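Peroxisomal fatty acid beta-oxidation multifunctional protein MFP2 (Arabidopsis thaliana, PDB 2WTB) carries out successive steps of peroxisomal fatty acid beta-oxidation during seed germination, hydrating long-chain enoyl-CoA and oxidising 3-hydroxyacyl-CoA of varied chain length. Local coordinates at residues T9-G14 with K40-E45; A242-H247 with P665-G670; N492-A497 with I555-E560. One frame throughout, in Å; residues are numbered along the deposited sequence.

Contact 1: residues T9-G14 with K40-E45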
loop_
_atom_site.group_PDB
_atom_site.type_symbol
_atom_site.label_atom_id
_atom_site.label_comp_id
_atom_site.label_asym_id
_atom_site.label_seq_id
_atom_site.Cartn_x
_atom_site.Cartn_y
_atom_site.Cartn_z
ATOM N N THR A 9 28.020 -3.779 -14.545
ATOM C CA THR A 9 28.839 -2.794 -13.850
ATOM C C THR A 9 30.027 -2.426 -14.725
ATOM O O THR A 9 30.545 -3.263 -15.464
ATOM C CB THR A 9 29.379 -3.325 -12.513
ATOM O OG1 THR A 9 30.322 -4.375 -12.759
ATOM C CG2 THR A 9 28.246 -3.848 -11.639
ATOM N N VAL A 10 30.458 -1.173 -14.642
ATOM C CA VAL A 10 31.632 -0.723 -15.377
ATOM C C VAL A 10 32.688 -0.204 -14.408
ATOM O O VAL A 10 32.389 0.607 -13.532
ATOM C CB VAL A 10 31.277 0.383 -16.391
ATOM C CG1 VAL A 10 32.542 1.029 -16.937
ATOM C CG2 VAL A 10 30.423 -0.181 -17.521
ATOM N N MET A 11 33.919 -0.681 -14.562
ATOM C CA MET A 11 35.016 -0.240 -13.704
ATOM C C MET A 11 36.067 0.527 -14.497
ATOM O O MET A 11 36.487 0.093 -15.569
ATOM C CB MET A 11 35.661 -1.432 -12.988
ATOM C CG MET A 11 36.988 -1.108 -12.317
ATOM S SD MET A 11 37.805 -2.563 -11.624
ATOM C CE MET A 11 37.093 -2.613 -9.988
ATOM N N GLU A 12 36.485 1.670 -13.962
ATOM C CA GLU A 12 37.512 2.486 -14.599
ATOM C C GLU A 12 38.559 2.926 -13.581
ATOM O O GLU A 12 38.222 3.427 -12.510
ATOM C CB GLU A 12 36.882 3.702 -15.279
ATOM C CG GLU A 12 35.875 3.339 -16.358
ATOM C CD GLU A 12 35.263 4.555 -17.021
ATOM O OE1 GLU A 12 35.530 5.682 -16.556
ATOM O OE2 GLU A 12 34.514 4.382 -18.008
ATOM N N VAL A 13 39.828 2.731 -13.920
ATOM C CA VAL A 13 40.919 3.077 -13.018
ATOM C C VAL A 13 41.507 4.440 -13.354
ATOM O O VAL A 13 42.089 4.631 -14.422
ATOM C CB VAL A 13 42.046 2.031 -13.067
ATOM C CG1 VAL A 13 43.145 2.404 -12.088
ATOM C CG2 VAL A 13 41.499 0.645 -12.767
ATOM N N GLY A 14 41.355 5.385 -12.434
ATOM C CA GLY A 14 41.874 6.725 -12.628
ATOM C C GLY A 14 43.388 6.757 -12.595
ATOM O O GLY A 14 44.034 5.734 -12.364
ATOM N N LYS A 40 31.918 -8.888 -8.310
ATOM C CA LYS A 40 32.883 -9.869 -7.836
ATOM C C LYS A 40 34.118 -9.876 -8.728
ATOM O O LYS A 40 35.246 -9.820 -8.241
ATOM C CB LYS A 40 32.248 -11.262 -7.795
ATOM C CG LYS A 40 33.206 -12.389 -7.431
ATOM C CD LYS A 40 32.471 -13.722 -7.366
ATOM C CE LYS A 40 33.393 -14.866 -6.963
ATOM N NZ LYS A 40 34.188 -15.390 -8.108
ATOM N N SER A 41 33.899 -9.938 -10.038
ATOM C CA SER A 41 34.998 -9.926 -10.997
ATOM C C SER A 41 35.782 -8.627 -10.889
ATOM O O SER A 41 37.014 -8.635 -10.862
ATOM C CB SER A 41 34.474 -10.109 -12.422
ATOM O OG SER A 41 33.858 -11.376 -12.578
ATOM N N ASN A 42 35.060 -7.512 -10.829
ATOM C CA ASN A 42 35.683 -6.209 -10.645
ATOM C C ASN A 42 36.705 -6.253 -9.522
ATOM O O ASN A 42 37.861 -5.863 -9.702
ATOM C CB ASN A 42 34.627 -5.147 -10.329
ATOM C CG ASN A 42 33.835 -4.725 -11.547
ATOM O OD1 ASN A 42 34.313 -4.816 -12.677
ATOM N ND2 ASN A 42 32.615 -4.250 -11.321
ATOM N N TYR A 43 36.271 -6.743 -8.364
ATOM C CA TYR A 43 37.114 -6.758 -7.175
ATOM C C TYR A 43 38.311 -7.693 -7.308
ATOM O O TYR A 43 39.426 -7.345 -6.920
ATOM C CB TYR A 43 36.290 -7.085 -5.923
ATOM C CG TYR A 43 35.761 -5.846 -5.233
ATOM C CD1 TYR A 43 36.499 -5.212 -4.241
ATOM C CD2 TYR A 43 34.536 -5.296 -5.587
ATOM C CE1 TYR A 43 36.030 -4.073 -3.613
ATOM C CE2 TYR A 43 34.058 -4.156 -4.964
ATOM C CZ TYR A 43 34.811 -3.550 -3.977
ATOM O OH TYR A 43 34.343 -2.416 -3.353
ATOM N N GLU A 44 38.079 -8.875 -7.865
ATOM C CA GLU A 44 39.155 -9.840 -8.039
ATOM C C GLU A 44 40.251 -9.257 -8.920
ATOM O O GLU A 44 41.427 -9.576 -8.755
ATOM C CB GLU A 44 38.618 -11.146 -8.624
ATOM C CG GLU A 44 37.647 -11.860 -7.701
ATOM C CD GLU A 44 37.122 -13.150 -8.290
ATOM O OE1 GLU A 44 37.452 -13.449 -9.458
ATOM O OE2 GLU A 44 36.377 -13.863 -7.583
ATOM N N GLU A 45 39.858 -8.391 -9.848
ATOM C CA GLU A 45 40.814 -7.716 -10.714
ATOM C C GLU A 45 41.511 -6.575 -9.982
ATOM O O GLU A 45 42.737 -6.460 -10.015
ATOM C CB GLU A 45 40.124 -7.184 -11.973
ATOM C CG GLU A 45 40.980 -6.220 -12.783
ATOM C CD GLU A 45 40.298 -5.750 -14.055
ATOM O OE1 GLU A 45 39.203 -6.264 -14.372
ATOM O OE2 GLU A 45 40.861 -4.869 -14.741
#
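T9 and M11, alternate residues of an edge strand, both reach N42 on the helix that packs against it. The single hydrogen bond across the contact is polar side chain to polar side chain: N42 ND2 donates to T9 OG1 at 2.7 Å, with an N-H...O angle of 136°. The bond is short but bent, and the hydroxyl sits 24° out of the N42 amide plane. T9 has its OG1 between the backbone N and the carbonyl carbon (chi1 68°), which turns the hydroxyl to the helix.

The apolar share falls to M11. Its side chain runs past that of N42 in the opposite direction, CG anti to the backbone N, and a bend at the thioether sets CE 3.6 Å from N42 CB. The same methyl is 3.4 Å from N42 O, in van der Waals contact. At the other end of the two side chains, M11 CB lies 3.7 Å from N42 OD1. N42 is thus touched along its length, by methionine carbon and by a hydroxyl.

Strand 8-13 is an outermost strand of the six-stranded sheet and pairs antiparallel with strand 18-24, V10 with T22 and E12 with V20. Helix 33-46 makes the beta-alpha-beta crossover from strand 18-24 to strand 54-59, in the enoyl-CoA hydratase part of the chain. M11 and N42 both pack on I21 of strand 18-24; M11 also touches A46 of the helix, and T9 rests on L23 of the neighbouring strand and on V35 and N38 of the helix.

Contact 2: residues A242-H247 with P665-G670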
loop_
_atom_site.group_PDB
_atom_site.type_symbol
_atom_site.label_atom_id
_atom_site.label_comp_id
_atom_site.label_asym_id
_atom_site.label_seq_id
_atom_site.Cartn_x
_atom_site.Cartn_y
_atom_site.Cartn_z
ATOM N N ALA A 242 1.642 -7.202 15.581
ATOM C CA ALA A 242 1.566 -8.076 14.416
ATOM C C ALA A 242 1.738 -9.543 14.797
ATOM O O ALA A 242 2.759 -10.152 14.486
ATOM C CB ALA A 242 2.612 -7.672 13.385
ATOM N N PRO A 243 0.729 -10.118 15.467
ATOM C CA PRO A 243 0.793 -11.520 15.894
ATOM C C PRO A 243 0.747 -12.425 14.674
ATOM O O PRO A 243 1.182 -13.576 14.711
ATOM C CB PRO A 243 -0.494 -11.700 16.710
ATOM C CG PRO A 243 -1.034 -10.313 16.941
ATOM C CD PRO A 243 -0.571 -9.505 15.780
ATOM N N ASN A 244 0.219 -11.869 13.591
ATOM C CA ASN A 244 -0.059 -12.597 12.362
ATOM C C ASN A 244 1.181 -13.017 11.575
ATOM O O ASN A 244 1.186 -14.064 10.926
ATOM C CB ASN A 244 -0.963 -11.736 11.484
ATOM C CG ASN A 244 -0.616 -10.257 11.573
ATOM O OD1 ASN A 244 0.519 -9.858 11.313
ATOM N ND2 ASN A 244 -1.592 -9.439 11.951
ATOM N N MET A 245 2.227 -12.198 11.628
ATOM C CA MET A 245 3.427 -12.441 10.832
ATOM C C MET A 245 4.623 -12.839 11.692
ATOM O O MET A 245 4.768 -12.379 12.824
ATOM C CB MET A 245 3.760 -11.211 9.984
ATOM C CG MET A 245 2.691 -10.873 8.956
ATOM S SD MET A 245 2.946 -9.283 8.148
ATOM C CE MET A 245 2.560 -8.144 9.474
ATOM N N LYS A 246 5.479 -13.695 11.142
ATOM C CA LYS A 246 6.606 -14.241 11.889
ATOM C C LYS A 246 7.945 -13.632 11.485
ATOM O O LYS A 246 8.864 -13.542 12.301
ATOM C CB LYS A 246 6.664 -15.760 11.720
ATOM C CG LYS A 246 5.493 -16.501 12.345
ATOM C CD LYS A 246 5.614 -18.002 12.129
ATOM C CE LYS A 246 4.384 -18.736 12.644
ATOM N NZ LYS A 246 4.467 -20.202 12.396
ATOM N N HIS A 247 8.052 -13.212 10.228
ATOM C CA HIS A 247 9.327 -12.737 9.693
ATOM C C HIS A 247 10.029 -11.662 10.536
ATOM O O HIS A 247 11.253 -11.675 10.641
ATOM C CB HIS A 247 9.195 -12.303 8.224
ATOM C CG HIS A 247 8.109 -11.303 7.978
ATOM N ND1 HIS A 247 8.364 -9.965 7.775
ATOM C CD2 HIS A 247 6.766 -11.449 7.898
ATOM C CE1 HIS A 247 7.222 -9.326 7.584
ATOM N NE2 HIS A 247 6.239 -10.204 7.654
ATOM N N PRO A 665 -6.365 -8.120 5.388
ATOM C CA PRO A 665 -4.988 -8.486 5.748
ATOM C C PRO A 665 -4.076 -8.654 4.537
ATOM O O PRO A 665 -4.256 -9.596 3.766
ATOM C CB PRO A 665 -5.159 -9.836 6.449
ATOM C CG PRO A 665 -6.533 -9.803 6.994
ATOM C CD PRO A 665 -7.355 -9.006 6.027
ATOM N N PRO A 666 -3.097 -7.752 4.380
ATOM C CA PRO A 666 -2.149 -7.784 3.260
ATOM C C PRO A 666 -1.383 -9.103 3.195
ATOM O O PRO A 666 -1.183 -9.641 2.107
ATOM C CB PRO A 666 -1.188 -6.636 3.585
ATOM C CG PRO A 666 -1.969 -5.721 4.461
ATOM C CD PRO A 666 -2.856 -6.609 5.276
ATOM N N TYR A 667 -0.965 -9.612 4.349
ATOM C CA TYR A 667 -0.207 -10.859 4.409
ATOM C C TYR A 667 -1.026 -12.063 3.947
ATOM O O TYR A 667 -0.489 -13.154 3.767
ATOM C CB TYR A 667 0.347 -11.093 5.820
ATOM C CG TYR A 667 -0.625 -10.751 6.924
ATOM C CD1 TYR A 667 -0.618 -9.494 7.515
ATOM C CD2 TYR A 667 -1.554 -11.681 7.374
ATOM C CE1 TYR A 667 -1.507 -9.174 8.523
ATOM C CE2 TYR A 667 -2.447 -11.370 8.381
ATOM C CZ TYR A 667 -2.420 -10.116 8.952
ATOM O OH TYR A 667 -3.307 -9.802 9.954
ATOM N N ARG A 668 -2.325 -11.860 3.752
ATOM C CA ARG A 668 -3.180 -12.912 3.212
ATOM C C ARG A 668 -3.408 -12.731 1.712
ATOM O O ARG A 668 -4.199 -13.454 1.104
ATOM C CB ARG A 668 -4.511 -12.977 3.962
ATOM C CG ARG A 668 -4.352 -13.241 5.452
ATOM C CD ARG A 668 -5.640 -13.749 6.073
ATOM N NE ARG A 668 -5.635 -13.610 7.524
ATOM C CZ ARG A 668 -5.047 -14.465 8.356
ATOM N NH1 ARG A 668 -4.407 -15.523 7.880
ATOM N NH2 ARG A 668 -5.096 -14.259 9.664
ATOM N N GLY A 669 -2.715 -11.757 1.127
ATOM C CA GLY A 669 -2.700 -11.575 -0.315
ATOM C C GLY A 669 -3.865 -10.802 -0.908
ATOM O O GLY A 669 -3.716 -10.134 -1.931
ATOM N N GLY A 670 -5.028 -10.893 -0.271
ATOM C CA GLY A 670 -6.226 -10.256 -0.782
ATOM C C GLY A 670 -7.380 -11.235 -0.825
ATOM O O GLY A 670 -7.172 -12.444 -0.760
#
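Y667 packs against N244 and M245, pairing a Met-aromatic contact with an amide laid over a ring face. Y667 belongs to the short 3-10 segment 666-668, while its two partners sit in the loop between helices 224-241 and 247-260.

The N244 amide lies over one face of the ring with the two planes 30° apart, OD1 3.5 Å from Y667 CE1. N244 ND2 comes to 2.7 Å from Y667 OH at an angle too poor for a hydrogen bond, a very tight approach whose detail is doubtful. N244 CB is also close, 3.3 Å from Y667 CZ. M245 approaches the root of the same ring obliquely: SD is 3.6 Å from Y667 CD1 and 4.6 Å from the ring centroid. With Y667 CG between the backbone N and the carbonyl carbon (chi1 41°), the ring is turned to the 242-247 loop.

In the next shell P665 CB lies 3.6 Å above the other face of the Y667 ring, toward the rim. T282 and L286 of helix 281-294 touch Y667 and M245 respectively. With an alanine at Y667 the ring is gone, which would probably open a gap between the N244 amide and P665 and leave M245 SD without its aromatic neighbour. Farther out, the backbone bond from R668 N to P665 O closes the turn that carries Y667, and H247 NE2 gives a weak hydrogen bond to M245 SD at 3.5 Å.

Contact 3: residues N492-A497 with I555-E560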
loop_
_atom_site.group_PDB
_atom_site.type_symbol
_atom_site.label_atom_id
_atom_site.label_comp_id
_atom_site.label_asym_id
_atom_site.label_seq_id
_atom_site.Cartn_x
_atom_site.Cartn_y
_atom_site.Cartn_z
ATOM N N ASN A 492 -19.350 -0.029 -14.352
ATOM C CA ASN A 492 -20.553 0.562 -13.782
ATOM C C ASN A 492 -21.587 -0.490 -13.400
ATOM O O ASN A 492 -22.134 -1.185 -14.255
ATOM C CB ASN A 492 -21.161 1.582 -14.747
ATOM C CG ASN A 492 -22.295 2.375 -14.122
ATOM O OD1 ASN A 492 -22.721 2.098 -13.002
ATOM N ND2 ASN A 492 -22.787 3.370 -14.848
ATOM N N CYS A 493 -21.845 -0.599 -12.103
ATOM C CA CYS A 493 -22.843 -1.523 -11.583
ATOM C C CYS A 493 -23.107 -1.195 -10.121
ATOM O O CYS A 493 -22.397 -0.389 -9.518
ATOM C CB CYS A 493 -22.365 -2.968 -11.713
ATOM S SG CYS A 493 -20.957 -3.372 -10.651
ATOM N N THR A 494 -24.129 -1.825 -9.556
ATOM C CA THR A 494 -24.492 -1.608 -8.162
ATOM C C THR A 494 -23.299 -1.784 -7.222
ATOM O O THR A 494 -22.815 -2.897 -7.026
ATOM C CB THR A 494 -25.612 -2.572 -7.735
ATOM O OG1 THR A 494 -26.715 -2.454 -8.643
ATOM C CG2 THR A 494 -26.077 -2.257 -6.323
ATOM N N GLY A 495 -22.827 -0.679 -6.652
ATOM C CA GLY A 495 -21.744 -0.717 -5.683
ATOM C C GLY A 495 -20.365 -0.932 -6.285
ATOM O O GLY A 495 -19.407 -1.234 -5.568
ATOM N N PHE A 496 -20.266 -0.777 -7.600
ATOM C CA PHE A 496 -19.002 -0.949 -8.309
ATOM C C PHE A 496 -18.254 -2.210 -7.870
ATOM O O PHE A 496 -18.714 -3.326 -8.109
ATOM C CB PHE A 496 -18.119 0.288 -8.137
ATOM C CG PHE A 496 -18.861 1.585 -8.286
ATOM C CD1 PHE A 496 -19.721 1.788 -9.353
ATOM C CD2 PHE A 496 -18.694 2.605 -7.364
ATOM C CE1 PHE A 496 -20.406 2.981 -9.495
ATOM C CE2 PHE A 496 -19.376 3.802 -7.500
ATOM C CZ PHE A 496 -20.235 3.989 -8.567
ATOM N N ALA A 497 -17.106 -2.027 -7.225
ATOM C CA ALA A 497 -16.287 -3.158 -6.792
ATOM C C ALA A 497 -16.176 -3.273 -5.272
ATOM O O ALA A 497 -16.546 -4.291 -4.693
ATOM C CB ALA A 497 -14.902 -3.083 -7.414
ATOM N N ILE A 555 -29.988 -4.131 -1.397
ATOM C CA ILE A 555 -31.257 -4.738 -1.021
ATOM C C ILE A 555 -32.256 -4.666 -2.172
ATOM O O ILE A 555 -33.100 -5.547 -2.335
ATOM C CB ILE A 555 -31.867 -4.044 0.211
ATOM C CG1 ILE A 555 -30.926 -4.156 1.411
ATOM C CG2 ILE A 555 -33.227 -4.637 0.541
ATOM C CD1 ILE A 555 -31.464 -3.512 2.673
ATOM N N GLU A 556 -32.145 -3.612 -2.976
ATOM C CA GLU A 556 -33.107 -3.350 -4.041
ATOM C C GLU A 556 -32.687 -3.934 -5.389
ATOM O O GLU A 556 -33.525 -4.151 -6.263
ATOM C CB GLU A 556 -33.357 -1.845 -4.168
ATOM C CG GLU A 556 -33.948 -1.220 -2.911
ATOM C CD GLU A 556 -34.064 0.290 -3.003
ATOM O OE1 GLU A 556 -33.516 0.875 -3.960
ATOM O OE2 GLU A 556 -34.702 0.891 -2.112
ATOM N N ASN A 557 -31.394 -4.195 -5.554
ATOM C CA ASN A 557 -30.884 -4.727 -6.815
ATOM C C ASN A 557 -30.473 -6.199 -6.746
ATOM O O ASN A 557 -30.322 -6.857 -7.776
ATOM C CB ASN A 557 -29.724 -3.871 -7.333
ATOM C CG ASN A 557 -30.168 -2.482 -7.750
ATOM O OD1 ASN A 557 -31.320 -2.273 -8.129
ATOM N ND2 ASN A 557 -29.252 -1.524 -7.688
ATOM N N PHE A 558 -30.293 -6.710 -5.532
ATOM C CA PHE A 558 -29.961 -8.117 -5.334
ATOM C C PHE A 558 -30.768 -8.699 -4.177
ATOM O O PHE A 558 -30.213 -9.351 -3.293
ATOM C CB PHE A 558 -28.466 -8.291 -5.051
ATOM C CG PHE A 558 -27.569 -7.613 -6.047
ATOM C CD1 PHE A 558 -26.800 -6.522 -5.675
ATOM C CD2 PHE A 558 -27.487 -8.069 -7.352
ATOM C CE1 PHE A 558 -25.968 -5.897 -6.584
ATOM C CE2 PHE A 558 -26.657 -7.446 -8.268
ATOM C CZ PHE A 558 -25.897 -6.359 -7.883
ATOM N N SER A 559 -32.075 -8.462 -4.191
ATOM C CA SER A 559 -32.952 -8.873 -3.094
ATOM C C SER A 559 -32.780 -10.334 -2.671
ATOM O O SER A 559 -32.711 -10.638 -1.480
ATOM C CB SER A 559 -34.414 -8.602 -3.453
ATOM O OG SER A 559 -34.768 -9.247 -4.663
ATOM N N GLU A 560 -32.710 -11.234 -3.647
ATOM C CA GLU A 560 -32.635 -12.665 -3.363
ATOM C C GLU A 560 -31.256 -13.100 -2.870
ATOM O O GLU A 560 -30.967 -14.293 -2.780
ATOM C CB GLU A 560 -33.028 -13.475 -4.600
#
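A type II beta turn from C493 to F496, on the link between strand 486-491 and helix 498-514, brings T494 against N557 and F558. This link leads from the NAD-binding part of the dehydrogenase into its helical C-terminal part, and the two partners belong to the C-terminal part of helix 544-557 and the residues following. The turn is closed by F496 N to C493 O at 2.9 Å. T494 is its second residue and G495 its third, the latter at a positive phi of 76° that suits glycine.

N557 ND2 gives a weak hydrogen bond to T494 OG1, 2.9 Å long with an N-H...O angle of only 125°. The threonine has its methyl anti to the backbone N and its hydroxyl beside that N (chi1 -54°), and both branches face N557: CG2 lies 3.5 Å from the same ND2. F558 and T494 approach each other from opposite directions, F558 CE1 lying 3.5 Å from T494 CB and 3.7 Å from T494 CG2, an oblique approach to the ring. N557 CB lies over one face of that ring, so consecutive residues pack on each other as well as on the threonine.

Q553 and F554 extend the threonine's footing on helix 544-557. With one bent hydrogen bond and otherwise carbon contacts between uncharged groups, the contact at this surface rests more on fit than on strong polar bonding.

The three contacts are well separated and none touches another. Contact 1 lies in the N-terminal hydratase part, 42 Å centre to centre from contact 2 and 63 Å from contact 3, which is on the opposite side of the chain's centre. Contacts 2 and 3 are closer, with centres 31 Å apart and nearest atoms about 12 Å apart. In sequence, contact 1 is local and finished before contact 2 begins, whereas contact 2 joins segments whose nearest ends are 418 residues apart and spans the whole of contact 3 between them. All three lie away from E119 and E139, the predicted hydratase active-site residues, consistent with a packing role.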